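Local coordinates for assembly chaperone of ribosomal protein L4 (Acl4) (Chaetomium thermophilum, PDB 5TQB) that probably chaperones ribosomal protein L4 during ribosome assembly, using an all-helical scaffold with a predicted tetratricopeptide repeat, at residues Ala67-Asp72 with Val103-Arg108; Val112-Ile117 with Glu147-Val152; Ala172-Ala177 with Trp188-Asn193. All coordinates share one frame; numbering follows the deposited sequence.

Overall arrangement
Interaction 1, interaction 2 and interaction 3 follow one another along the chain, each closing before the next opens. Helix 100-125 serves the first two: residues 103-108 pack back against helix 58-71, and residues 112-117 pack forward against helix 131-156. The centres of interactions 1 and 2 lie about 13 Å apart, the centres of interactions 2 and 3 also about 13 Å, and the centres of interactions 1 and 3 about 24 Å, so the three lie nearly in line along the helical array. Interactions 1 and 2 meet where F106 packs on V152; interactions 2 and 3 are joined by the R114-E176 salt bridge and by L149 against E176. Residues of all three contacts lie against the other protein chain, consistent with a helical scaffold that binds a partner protein.

Interaction 1 of 3, residues Ala67-Asp72 with Val103-Arg108; sequences AAVKVD and VAWFER
The isopropyl group of V69 meets two side chains of residues 103-108, the indole of W105 and the guanidinium of R108. The wholly apolar part of the contact is the W105 side: V69 CG1 lies 4.1 Å from W105 CZ3 and CG2 of the same valine 4.2 Å from that carbon. CG1 sits near the ring plane, so the valine meets the benzo edge of the indole. With V69 CG1 anti to the backbone N (chi1 170°), both methyls can reach CZ3. V69 is buried, and L91 of helix 86-94 packs on it as well, while W105 leans on A92 of that helix. Residues 67-71 end helix 58-71, the second helix of a predicted tetratricopeptide repeat, and helix 86-94 fills in between that repeat and helix 100-125; the nearest CA atoms, of V69 and W105, are accordingly 10.6 Å apart, and the two segments bury just 95 Å² in all. On the more open side, the partly exposed R108 bends at chi2 (-128°) and chi3 (-102°) to bring NH2 to 3.9 Å from V69 CG1. The methyl approaches the guanidinium obliquely. E73, in the loop just after residues 67-72, also touches R108.

Interaction 2 of 3, residues Val112-Ile117 with Glu147-Val152; sequences VLRAQI and ETLCAV. With EDO (1,2-ethanediol), chain I.
A helical hairpin, formed by helix 100-125 and the helix that follows it, 131-156, brings L113 against T148 and R114 against L149. The two touches differ: one is buried, the other at the exposed edge. In the buried middle, L113 sends one methyl across: CD1 stops 3.8 Å from T148 OG1, the two side chains crossing at a slant. That hydroxyl is already spent on the carbonyl O of R144, one turn back in its own helix, so the methyl meets a satisfied polar atom. At the exposed side R114 turns at chi3 (-70°) and brings NH1 obliquely to 4.4 Å from L149 CD2, a loose approach; its charge is answered by a salt bridge to E176.

E147 faces another way. Its carboxylate accepts a hydrogen bond from O2 of a 1,2-ethanediol to OE1 (3.0 Å) and a weak one from O1 to OE2 (3.4 Å), the diol probably coming from the crystallisation liquor. E147 OE2 also takes R144 in a salt bridge and the indole N-H of W184. With an alanine in place of E147 the carboxylate is gone, and R144 is likely to lose this opposite charge and W184 NE1 this acceptor.

Around the hairpin, P85 packs on L113, L149 rests on L173 of helix 166-180, and an aromatic side chain of the other protein chain packs on E147 and T148.

Interaction 3 of 3, residues Ala172-Ala177 with Trp188-Asn193; sequences ALITEA and WQTVAN
This is the compact apolar packing of an antiparallel helical hairpin, formed by the consecutive helices 166-180 and 185-197, which fold back on each other in roughly antiparallel fashion, and it centres on I174 set against T190 and V191. The closeness shows in the backbones: the CA atoms of I174 and V191 are 6.1 Å apart. Two separate touches carry it. I174 CB lies 4.0 Å from V191 CG2, so the valine methyl rests on the base of the isoleucine. The isoleucine's own methyl CG2 meets T190 CG2, also at 4.0 Å, where the two side chains cross obliquely.

The torsions account for this pairing. I174 places CG1 between the backbone N and the carbonyl carbon (chi1 61°), the crowded position, which sets CG2 anti to the carbonyl carbon, where it meets the threonine methyl. In T190 the methyl is anti to the backbone N and the hydroxyl lies beside that N (chi1 -58°); from there OG1 hydrogen-bonds to the carbonyl O of E186, one turn earlier. The methyl is thus left to the contact while the polar atom is satisfied within its own helix. No hydrogen bond crosses between the two segments, which bury 137 Å² together, and all three touching residues are buried.

Among its neighbours the pair is flanked on one side by helix 131-156, where C150 meets T190 and V152 meets L173. Helix 201-212 packs on A192 and W188, helix 228-240 on Q189 and N193, and N193 OD1 is hydrogen-bonded to a basic side chain of the other protein chain.

Interaction 1 of 3, residues Ala67-Asp72 with Val103-Arg108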
ATOM      1  N   ALA B  67      -4.103  18.361 -21.945  1.00 64.96           N
ATOM      2  CA  ALA B  67      -4.859  19.601 -22.081  1.00 62.51           C
ATOM      3  C   ALA B  67      -4.558  20.533 -20.912  1.00 61.15           C
ATOM      4  O   ALA B  67      -4.525  21.751 -21.069  1.00 66.05           O
ATOM      5  CB  ALA B  67      -6.344  19.307 -22.156  1.00 63.27           C
ATOM      6  N   ALA B  68      -4.326  19.953 -19.740  1.00 59.90           N
ATOM      7  CA  ALA B  68      -3.984  20.737 -18.563  1.00 60.26           C
ATOM      8  C   ALA B  68      -2.651  21.451 -18.764  1.00 64.32           C
ATOM      9  O   ALA B  68      -2.478  22.598 -18.339  1.00 65.61           O
ATOM     10  CB  ALA B  68      -3.939  19.848 -17.331  1.00 58.29           C
ATOM     11  N   VAL B  69      -1.715  20.779 -19.426  1.00 64.26           N
ATOM     12  CA  VAL B  69      -0.410  21.369 -19.702  1.00 63.32           C
ATOM     13  C   VAL B  69      -0.541  22.548 -20.659  1.00 65.59           C
ATOM     14  O   VAL B  69       0.072  23.594 -20.454  1.00 67.82           O
ATOM     15  CB  VAL B  69       0.560  20.326 -20.289  1.00 64.90           C
ATOM     16  CG1 VAL B  69       1.840  20.985 -20.801  1.00 65.12           C
ATOM     17  CG2 VAL B  69       0.895  19.283 -19.242  1.00 62.97           C
ATOM     18  N   LYS B  70      -1.339  22.375 -21.707  1.00 66.08           N
ATOM     19  CA  LYS B  70      -1.520  23.427 -22.696  1.00 71.30           C
ATOM     20  C   LYS B  70      -2.113  24.684 -22.063  1.00 74.80           C
ATOM     21  O   LYS B  70      -1.913  25.785 -22.566  1.00 77.53           O
ATOM     22  CB  LYS B  70      -2.402  22.934 -23.845  1.00 76.78           C
ATOM     23  CG  LYS B  70      -1.705  21.928 -24.751  1.00 83.43           C
ATOM     24  CD  LYS B  70      -2.684  21.208 -25.668  1.00 89.66           C
ATOM     25  CE  LYS B  70      -2.018  20.041 -26.381  1.00 93.85           C
ATOM     26  NZ  LYS B  70      -3.012  19.075 -26.926  1.00 97.59           N
ATOM     27  N   VAL B  71      -2.824  24.514 -20.952  1.00 75.46           N
ATOM     28  CA  VAL B  71      -3.396  25.637 -20.209  1.00 77.35           C
ATOM     29  C   VAL B  71      -2.369  26.289 -19.279  1.00 76.89           C
ATOM     30  O   VAL B  71      -2.477  27.470 -18.967  1.00 77.36           O
ATOM     31  CB  VAL B  71      -4.611  25.174 -19.372  1.00 80.06           C
ATOM     32  CG1 VAL B  71      -5.068  26.255 -18.402  1.00 84.84           C
ATOM     33  CG2 VAL B  71      -5.759  24.771 -20.282  1.00 80.19           C
ATOM     34  N   ASP B  72      -1.377  25.515 -18.839  1.00 78.40           N
ATOM     35  CA  ASP B  72      -0.379  25.986 -17.871  1.00 77.02           C
ATOM     36  C   ASP B  72       1.000  25.414 -18.220  1.00 74.70           C
ATOM     37  O   ASP B  72       1.558  24.591 -17.487  1.00 71.29           O
ATOM     38  CB  ASP B  72      -0.803  25.567 -16.453  1.00 76.30           C
ATOM     39  CG  ASP B  72       0.094  26.144 -15.366  1.00 76.90           C
ATOM     40  OD1 ASP B  72       0.660  27.240 -15.563  1.00 77.74           O
ATOM     41  OD2 ASP B  72       0.222  25.497 -14.302  1.00 77.52           O
ATOM     42  N   VAL B 103      11.640  11.304 -19.643  1.00 61.19           N
ATOM     43  CA  VAL B 103      12.613  12.128 -18.936  1.00 60.18           C
ATOM     44  C   VAL B 103      12.319  13.617 -19.135  1.00 59.15           C
ATOM     45  O   VAL B 103      12.446  14.413 -18.204  1.00 58.12           O
ATOM     46  CB  VAL B 103      14.040  11.836 -19.415  1.00 57.84           C
ATOM     47  CG1 VAL B 103      15.033  12.782 -18.749  1.00 56.98           C
ATOM     48  CG2 VAL B 103      14.409  10.393 -19.117  1.00 58.64           C
ATOM     49  N   ALA B 104      11.940  13.982 -20.357  1.00 58.28           N
ATOM     50  CA  ALA B 104      11.603  15.363 -20.677  1.00 61.25           C
ATOM     51  C   ALA B 104      10.430  15.835 -19.820  1.00 63.23           C
ATOM     52  O   ALA B 104      10.481  16.911 -19.229  1.00 67.58           O
ATOM     53  CB  ALA B 104      11.273  15.499 -22.159  1.00 59.14           C
ATOM     54  N   TRP B 105       9.379  15.023 -19.746  1.00 60.92           N
ATOM     55  CA  TRP B 105       8.227  15.350 -18.911  1.00 60.75           C
ATOM     56  C   TRP B 105       8.603  15.415 -17.429  1.00 58.61           C
ATOM     57  O   TRP B 105       8.169  16.317 -16.706  1.00 55.11           O
ATOM     58  CB  TRP B 105       7.104  14.332 -19.119  1.00 60.99           C
ATOM     59  CG  TRP B 105       6.313  14.535 -20.377  1.00 62.10           C
ATOM     60  CD1 TRP B 105       6.161  13.647 -21.400  1.00 63.56           C
ATOM     61  CD2 TRP B 105       5.563  15.701 -20.742  1.00 63.61           C
ATOM     62  NE1 TRP B 105       5.362  14.185 -22.379  1.00 65.09           N
ATOM     63  CE2 TRP B 105       4.984  15.446 -22.002  1.00 64.50           C
ATOM     64  CE3 TRP B 105       5.325  16.936 -20.127  1.00 63.93           C
ATOM     65  CZ2 TRP B 105       4.181  16.379 -22.658  1.00 65.15           C
ATOM     66  CZ3 TRP B 105       4.530  17.862 -20.782  1.00 65.66           C
ATOM     67  CH2 TRP B 105       3.966  17.577 -22.033  1.00 66.71           C
ATOM     68  N   PHE B 106       9.413  14.458 -16.982  1.00 59.79           N
ATOM     69  CA  PHE B 106       9.844  14.403 -15.590  1.00 60.89           C
ATOM     70  C   PHE B 106      10.652  15.645 -15.239  1.00 64.23           C
ATOM     71  O   PHE B 106      10.508  16.204 -14.149  1.00 64.10           O
ATOM     72  CB  PHE B 106      10.700  13.155 -15.339  1.00 58.34           C
ATOM     73  CG  PHE B 106       9.909  11.893 -15.092  1.00 57.25           C
ATOM     74  CD1 PHE B 106      10.300  10.691 -15.675  1.00 58.84           C
ATOM     75  CD2 PHE B 106       8.809  11.890 -14.252  1.00 58.48           C
ATOM     76  CE1 PHE B 106       9.591   9.521 -15.443  1.00 55.76           C
ATOM     77  CE2 PHE B 106       8.096  10.726 -14.019  1.00 57.61           C
ATOM     78  CZ  PHE B 106       8.488   9.541 -14.615  1.00 56.66           C
ATOM     79  N   GLU B 107      11.509  16.067 -16.165  1.00 67.50           N
ATOM     80  CA  GLU B 107      12.360  17.230 -15.947  1.00 70.83           C
ATOM     81  C   GLU B 107      11.519  18.488 -15.799  1.00 66.13           C
ATOM     82  O   GLU B 107      11.779  19.316 -14.929  1.00 67.29           O
ATOM     83  CB  GLU B 107      13.364  17.395 -17.093  1.00 77.96           C
ATOM     84  CG  GLU B 107      14.605  16.524 -16.954  1.00 84.95           C
ATOM     85  CD  GLU B 107      15.581  16.691 -18.112  1.00 94.23           C
ATOM     86  OE1 GLU B 107      15.275  17.448 -19.059  1.00 97.10           O
ATOM     87  OE2 GLU B 107      16.661  16.061 -18.073  1.00 97.56           O
ATOM     88  N   ARG B 108      10.507  18.625 -16.648  1.00 64.01           N
ATOM     89  CA  ARG B 108       9.582  19.746 -16.548  1.00 64.33           C
ATOM     90  C   ARG B 108       8.896  19.747 -15.189  1.00 64.26           C
ATOM     91  O   ARG B 108       8.671  20.804 -14.597  1.00 65.63           O
ATOM     92  CB  ARG B 108       8.531  19.672 -17.654  1.00 65.97           C
ATOM     93  CG  ARG B 108       9.064  20.051 -19.027  1.00 66.62           C
ATOM     94  CD  ARG B 108       8.213  21.110 -19.700  1.00 71.52           C
ATOM     95  NE  ARG B 108       7.322  20.559 -20.717  1.00 73.56           N
ATOM     96  CZ  ARG B 108       6.205  21.151 -21.132  1.00 75.31           C
ATOM     97  NH1 ARG B 108       5.816  22.305 -20.601  1.00 71.86           N
ATOM     98  NH2 ARG B 108       5.465  20.581 -22.071  1.00 78.69           N
TER

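Interaction 2 of 3, residues Val112-Ile117 with Glu147-Val152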
ATOM      1  N   VAL B 112       9.280  22.610 -11.931  1.00 66.38           N
ATOM      2  CA  VAL B 112       8.172  23.240 -11.220  1.00 65.58           C
ATOM      3  C   VAL B 112       8.302  23.001  -9.722  1.00 64.73           C
ATOM      4  O   VAL B 112       8.155  23.926  -8.928  1.00 66.07           O
ATOM      5  CB  VAL B 112       6.815  22.705 -11.712  1.00 63.52           C
ATOM      6  CG1 VAL B 112       5.665  23.288 -10.892  1.00 61.26           C
ATOM      7  CG2 VAL B 112       6.626  23.029 -13.187  1.00 64.31           C
ATOM      8  N   LEU B 113       8.583  21.758  -9.345  1.00 63.25           N
ATOM      9  CA  LEU B 113       8.744  21.401  -7.938  1.00 64.74           C
ATOM     10  C   LEU B 113       9.875  22.179  -7.267  1.00 66.50           C
ATOM     11  O   LEU B 113       9.705  22.691  -6.162  1.00 69.40           O
ATOM     12  CB  LEU B 113       9.001  19.898  -7.793  1.00 64.27           C
ATOM     13  CG  LEU B 113       7.798  18.981  -8.005  1.00 63.80           C
ATOM     14  CD1 LEU B 113       8.249  17.528  -8.157  1.00 65.45           C
ATOM     15  CD2 LEU B 113       6.800  19.122  -6.865  1.00 60.71           C
ATOM     16  N   ARG B 114      11.027  22.266  -7.926  1.00 65.98           N
ATOM     17  CA  ARG B 114      12.174  22.964  -7.348  1.00 68.50           C
ATOM     18  C   ARG B 114      11.885  24.441  -7.091  1.00 70.07           C
ATOM     19  O   ARG B 114      12.343  25.001  -6.092  1.00 70.57           O
ATOM     20  CB  ARG B 114      13.402  22.824  -8.244  1.00 71.47           C
ATOM     21  CG  ARG B 114      14.399  21.803  -7.740  1.00 74.09           C
ATOM     22  CD  ARG B 114      15.648  21.809  -8.587  1.00 77.18           C
ATOM     23  NE  ARG B 114      15.411  21.257  -9.918  1.00 76.56           N
ATOM     24  CZ  ARG B 114      15.775  20.041 -10.313  1.00 72.46           C
ATOM     25  NH1 ARG B 114      16.408  19.216  -9.487  1.00 71.47           N
ATOM     26  NH2 ARG B 114      15.507  19.649 -11.551  1.00 71.72           N
ATOM     27  N   ALA B 115      11.126  25.064  -7.989  1.00 69.80           N
ATOM     28  CA  ALA B 115      10.744  26.466  -7.835  1.00 70.04           C
ATOM     29  C   ALA B 115       9.784  26.646  -6.659  1.00 70.96           C
ATOM     30  O   ALA B 115       9.906  27.594  -5.889  1.00 70.54           O
ATOM     31  CB  ALA B 115      10.116  26.985  -9.115  1.00 68.78           C
ATOM     32  N   GLN B 116       8.834  25.725  -6.524  1.00 73.55           N
ATOM     33  CA  GLN B 116       7.879  25.758  -5.420  1.00 73.56           C
ATOM     34  C   GLN B 116       8.584  25.569  -4.079  1.00 73.96           C
ATOM     35  O   GLN B 116       8.291  26.272  -3.110  1.00 76.88           O
ATOM     36  CB  GLN B 116       6.820  24.676  -5.606  1.00 72.01           C
ATOM     37  CG  GLN B 116       5.867  24.939  -6.752  1.00 73.21           C
ATOM     38  CD  GLN B 116       4.893  23.803  -6.960  1.00 77.39           C
ATOM     39  OE1 GLN B 116       5.136  22.674  -6.534  1.00 78.93           O
ATOM     40  NE2 GLN B 116       3.778  24.095  -7.615  1.00 80.53           N
ATOM     41  N   ILE B 117       9.508  24.613  -4.033  1.00 71.84           N
ATOM     42  CA  ILE B 117      10.351  24.398  -2.860  1.00 71.59           C
ATOM     43  C   ILE B 117      11.071  25.683  -2.479  1.00 73.95           C
ATOM     44  O   ILE B 117      11.062  26.087  -1.319  1.00 74.00           O
ATOM     45  CB  ILE B 117      11.400  23.295  -3.121  1.00 69.30           C
ATOM     46  CG1 ILE B 117      10.717  21.932  -3.208  1.00 68.76           C
ATOM     47  CG2 ILE B 117      12.447  23.257  -2.009  1.00 68.51           C
ATOM     48  CD1 ILE B 117      11.585  20.840  -3.780  1.00 66.70           C
ATOM     49  N   GLU B 147      11.348  11.557  -5.463  1.00 61.36           N
ATOM     50  CA  GLU B 147      10.701  10.466  -6.174  1.00 57.51           C
ATOM     51  C   GLU B 147      10.761  10.679  -7.688  1.00 54.94           C
ATOM     52  O   GLU B 147      10.808   9.721  -8.451  1.00 52.34           O
ATOM     53  CB  GLU B 147       9.247  10.327  -5.718  1.00 52.48           C
ATOM     54  CG  GLU B 147       9.084   9.808  -4.290  1.00 55.77           C
ATOM     55  CD  GLU B 147       7.732  10.183  -3.666  1.00 58.84           C
ATOM     56  OE1 GLU B 147       6.815  10.595  -4.409  1.00 55.21           O
ATOM     57  OE2 GLU B 147       7.590  10.070  -2.428  1.00 60.36           O
ATOM     58  N   THR B 148      10.761  11.939  -8.115  1.00 56.02           N
ATOM     59  CA  THR B 148      10.827  12.265  -9.536  1.00 53.78           C
ATOM     60  C   THR B 148      12.215  11.950 -10.083  1.00 56.73           C
ATOM     61  O   THR B 148      12.360  11.430 -11.193  1.00 56.41           O
ATOM     62  CB  THR B 148      10.497  13.750  -9.788  1.00 52.24           C
ATOM     63  OG1 THR B 148       9.147  14.018  -9.379  1.00 57.73           O
ATOM     64  CG2 THR B 148      10.645  14.101 -11.257  1.00 50.63           C
ATOM     65  N   LEU B 149      13.239  12.268  -9.301  1.00 56.04           N
ATOM     66  CA  LEU B 149      14.602  12.005  -9.724  1.00 59.75           C
ATOM     67  C   LEU B 149      14.790  10.497  -9.804  1.00 61.72           C
ATOM     68  O   LEU B 149      15.386   9.987 -10.754  1.00 63.99           O
ATOM     69  CB  LEU B 149      15.599  12.652  -8.757  1.00 60.92           C
ATOM     70  CG  LEU B 149      15.426  14.170  -8.585  1.00 62.13           C
ATOM     71  CD1 LEU B 149      16.429  14.725  -7.591  1.00 64.37           C
ATOM     72  CD2 LEU B 149      15.534  14.899  -9.909  1.00 60.88           C
ATOM     73  N   CYS B 150      14.236   9.787  -8.826  1.00 60.78           N
ATOM     74  CA  CYS B 150      14.298   8.332  -8.807  1.00 56.15           C
ATOM     75  C   CYS B 150      13.571   7.756 -10.009  1.00 56.69           C
ATOM     76  O   CYS B 150      14.010   6.766 -10.594  1.00 58.67           O
ATOM     77  CB  CYS B 150      13.689   7.786  -7.517  1.00 53.66           C
ATOM     78  SG  CYS B 150      14.709   8.059  -6.034  1.00 65.48           S
ATOM     79  N   ALA B 151      12.459   8.375 -10.388  1.00 56.17           N
ATOM     80  CA  ALA B 151      11.726   7.910 -11.556  1.00 56.31           C
ATOM     81  C   ALA B 151      12.605   8.004 -12.804  1.00 55.89           C
ATOM     82  O   ALA B 151      12.562   7.128 -13.664  1.00 61.52           O
ATOM     83  CB  ALA B 151      10.452   8.697 -11.742  1.00 54.34           C
ATOM     84  N   VAL B 152      13.406   9.061 -12.891  1.00 53.46           N
ATOM     85  CA  VAL B 152      14.304   9.257 -14.026  1.00 57.81           C
ATOM     86  C   VAL B 152      15.445   8.236 -14.007  1.00 58.72           C
ATOM     87  O   VAL B 152      15.834   7.712 -15.050  1.00 60.03           O
ATOM     88  CB  VAL B 152      14.870  10.696 -14.049  1.00 60.72           C
ATOM     89  CG1 VAL B 152      15.866  10.876 -15.187  1.00 63.93           C
ATOM     90  CG2 VAL B 152      13.737  11.693 -14.196  1.00 60.23           C
TER
HETATM   91  C1  EDO I 405       4.070   8.926  -3.677  1.00 96.37           C
HETATM   92  O1  EDO I 405       4.921   8.023  -3.003  1.00 95.15           O
HETATM   93  C2  EDO I 405       4.027   8.562  -5.144  1.00 98.32           C
HETATM   94  O2  EDO I 405       5.330   8.224  -5.566  1.00100.82           O

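Interaction 3 of 3, residues Ala172-Ala177 with Trp188-Asn193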
ATOM      1  N   ALA B 172      24.225  11.266 -10.531  1.00 76.26           N
ATOM      2  CA  ALA B 172      23.932  12.660 -10.216  1.00 75.43           C
ATOM      3  C   ALA B 172      22.545  12.777  -9.601  1.00 75.49           C
ATOM      4  O   ALA B 172      22.308  13.602  -8.715  1.00 75.62           O
ATOM      5  CB  ALA B 172      24.029  13.515 -11.470  1.00 74.43           C
ATOM      6  N   LEU B 173      21.630  11.938 -10.070  1.00 73.42           N
ATOM      7  CA  LEU B 173      20.263  11.953  -9.577  1.00 69.74           C
ATOM      8  C   LEU B 173      20.183  11.478  -8.129  1.00 67.23           C
ATOM      9  O   LEU B 173      19.504  12.099  -7.310  1.00 63.54           O
ATOM     10  CB  LEU B 173      19.369  11.102 -10.481  1.00 70.17           C
ATOM     11  CG  LEU B 173      19.087  11.741 -11.845  1.00 69.67           C
ATOM     12  CD1 LEU B 173      18.677  10.699 -12.870  1.00 69.03           C
ATOM     13  CD2 LEU B 173      18.008  12.803 -11.705  1.00 68.41           C
ATOM     14  N   ILE B 174      20.887  10.396  -7.803  1.00 69.54           N
ATOM     15  CA  ILE B 174      20.792   9.823  -6.459  1.00 69.27           C
ATOM     16  C   ILE B 174      21.569  10.639  -5.423  1.00 69.83           C
ATOM     17  O   ILE B 174      21.256  10.587  -4.234  1.00 70.00           O
ATOM     18  CB  ILE B 174      21.235   8.333  -6.409  1.00 70.18           C
ATOM     19  CG1 ILE B 174      22.698   8.179  -6.837  1.00 73.25           C
ATOM     20  CG2 ILE B 174      20.319   7.478  -7.278  1.00 65.02           C
ATOM     21  CD1 ILE B 174      23.267   6.783  -6.612  1.00 75.41           C
ATOM     22  N   THR B 175      22.574  11.393  -5.862  1.00 72.91           N
ATOM     23  CA  THR B 175      23.286  12.291  -4.951  1.00 73.20           C
ATOM     24  C   THR B 175      22.372  13.446  -4.536  1.00 71.97           C
ATOM     25  O   THR B 175      22.287  13.783  -3.353  1.00 73.06           O
ATOM     26  CB  THR B 175      24.603  12.851  -5.557  1.00 87.61           C
ATOM     27  OG1 THR B 175      24.368  13.344  -6.883  1.00 89.57           O
ATOM     28  CG2 THR B 175      25.683  11.775  -5.595  1.00 86.49           C
ATOM     29  N   GLU B 176      21.682  14.041  -5.506  1.00 68.21           N
ATOM     30  CA  GLU B 176      20.727  15.105  -5.215  1.00 73.26           C
ATOM     31  C   GLU B 176      19.544  14.595  -4.382  1.00 73.21           C
ATOM     32  O   GLU B 176      19.082  15.281  -3.474  1.00 73.67           O
ATOM     33  CB  GLU B 176      20.217  15.747  -6.510  1.00 79.26           C
ATOM     34  CG  GLU B 176      19.124  16.799  -6.284  1.00 85.53           C
ATOM     35  CD  GLU B 176      18.649  17.465  -7.567  1.00 89.65           C
ATOM     36  OE1 GLU B 176      19.330  17.326  -8.607  1.00 93.59           O
ATOM     37  OE2 GLU B 176      17.590  18.132  -7.534  1.00 87.61           O
ATOM     38  N   ALA B 177      19.060  13.394  -4.687  1.00 69.76           N
ATOM     39  CA  ALA B 177      17.895  12.844  -3.998  1.00 65.98           C
ATOM     40  C   ALA B 177      18.191  12.526  -2.531  1.00 70.03           C
ATOM     41  O   ALA B 177      17.348  12.753  -1.662  1.00 68.83           O
ATOM     42  CB  ALA B 177      17.395  11.608  -4.717  1.00 63.21           C
ATOM     43  N   TRP B 188      16.879   5.784  -0.782  1.00 64.07           N
ATOM     44  CA  TRP B 188      17.898   4.787  -0.475  1.00 67.65           C
ATOM     45  C   TRP B 188      17.617   3.475  -1.191  1.00 66.74           C
ATOM     46  O   TRP B 188      18.531   2.715  -1.518  1.00 64.30           O
ATOM     47  CB  TRP B 188      17.994   4.594   1.034  1.00 67.15           C
ATOM     48  CG  TRP B 188      18.478   5.840   1.682  1.00 68.87           C
ATOM     49  CD1 TRP B 188      17.747   6.719   2.423  1.00 69.15           C
ATOM     50  CD2 TRP B 188      19.803   6.376   1.612  1.00 71.30           C
ATOM     51  NE1 TRP B 188      18.539   7.765   2.831  1.00 71.56           N
ATOM     52  CE2 TRP B 188      19.806   7.577   2.344  1.00 72.67           C
ATOM     53  CE3 TRP B 188      20.989   5.952   1.005  1.00 72.02           C
ATOM     54  CZ2 TRP B 188      20.949   8.357   2.490  1.00 75.75           C
ATOM     55  CZ3 TRP B 188      22.124   6.727   1.152  1.00 74.20           C
ATOM     56  CH2 TRP B 188      22.096   7.915   1.887  1.00 77.28           C
ATOM     57  N   GLN B 189      16.341   3.232  -1.450  1.00 66.26           N
ATOM     58  CA  GLN B 189      15.925   2.116  -2.275  1.00 65.11           C
ATOM     59  C   GLN B 189      16.537   2.273  -3.666  1.00 63.68           C
ATOM     60  O   GLN B 189      17.047   1.314  -4.255  1.00 60.07           O
ATOM     61  CB  GLN B 189      14.405   2.108  -2.359  1.00 63.49           C
ATOM     62  CG  GLN B 189      13.810   0.801  -2.789  1.00 65.67           C
ATOM     63  CD  GLN B 189      12.357   0.683  -2.383  1.00 63.11           C
ATOM     64  OE1 GLN B 189      12.020   0.755  -1.199  1.00 63.16           O
ATOM     65  NE2 GLN B 189      11.486   0.507  -3.367  1.00 63.93           N
ATOM     66  N   THR B 190      16.499   3.501  -4.173  1.00 60.78           N
ATOM     67  CA  THR B 190      16.970   3.795  -5.519  1.00 59.35           C
ATOM     68  C   THR B 190      18.490   3.805  -5.565  1.00 61.55           C
ATOM     69  O   THR B 190      19.085   3.467  -6.587  1.00 62.45           O
ATOM     70  CB  THR B 190      16.407   5.139  -6.021  1.00 54.96           C
ATOM     71  OG1 THR B 190      14.978   5.084  -5.993  1.00 56.50           O
ATOM     72  CG2 THR B 190      16.854   5.441  -7.446  1.00 54.01           C
ATOM     73  N   VAL B 191      19.115   4.194  -4.458  1.00 62.21           N
ATOM     74  CA  VAL B 191      20.563   4.133  -4.348  1.00 64.11           C
ATOM     75  C   VAL B 191      20.988   2.672  -4.486  1.00 66.99           C
ATOM     76  O   VAL B 191      21.945   2.357  -5.191  1.00 69.52           O
ATOM     77  CB  VAL B 191      21.051   4.736  -3.006  1.00 63.58           C
ATOM     78  CG1 VAL B 191      22.492   4.330  -2.698  1.00 63.32           C
ATOM     79  CG2 VAL B 191      20.936   6.253  -3.030  1.00 63.88           C
ATOM     80  N   ALA B 192      20.256   1.779  -3.828  1.00 67.01           N
ATOM     81  CA  ALA B 192      20.567   0.355  -3.873  1.00 69.00           C
ATOM     82  C   ALA B 192      20.414  -0.190  -5.290  1.00 68.12           C
ATOM     83  O   ALA B 192      21.244  -0.977  -5.754  1.00 66.86           O
ATOM     84  CB  ALA B 192      19.671  -0.408  -2.917  1.00 68.78           C
ATOM     85  N   ASN B 193      19.350   0.238  -5.964  1.00 65.41           N
ATOM     86  CA  ASN B 193      19.071  -0.175  -7.331  1.00 64.07           C
ATOM     87  C   ASN B 193      20.286   0.072  -8.206  1.00 66.66           C
ATOM     88  O   ASN B 193      20.751  -0.828  -8.904  1.00 68.04           O
ATOM     89  CB  ASN B 193      17.873   0.595  -7.883  1.00 65.15           C
ATOM     90  CG  ASN B 193      16.993  -0.252  -8.782  1.00 66.11           C
ATOM     91  OD1 ASN B 193      17.461  -1.183  -9.433  1.00 68.61           O
ATOM     92  ND2 ASN B 193      15.704   0.067  -8.814  1.00 64.80           N
TER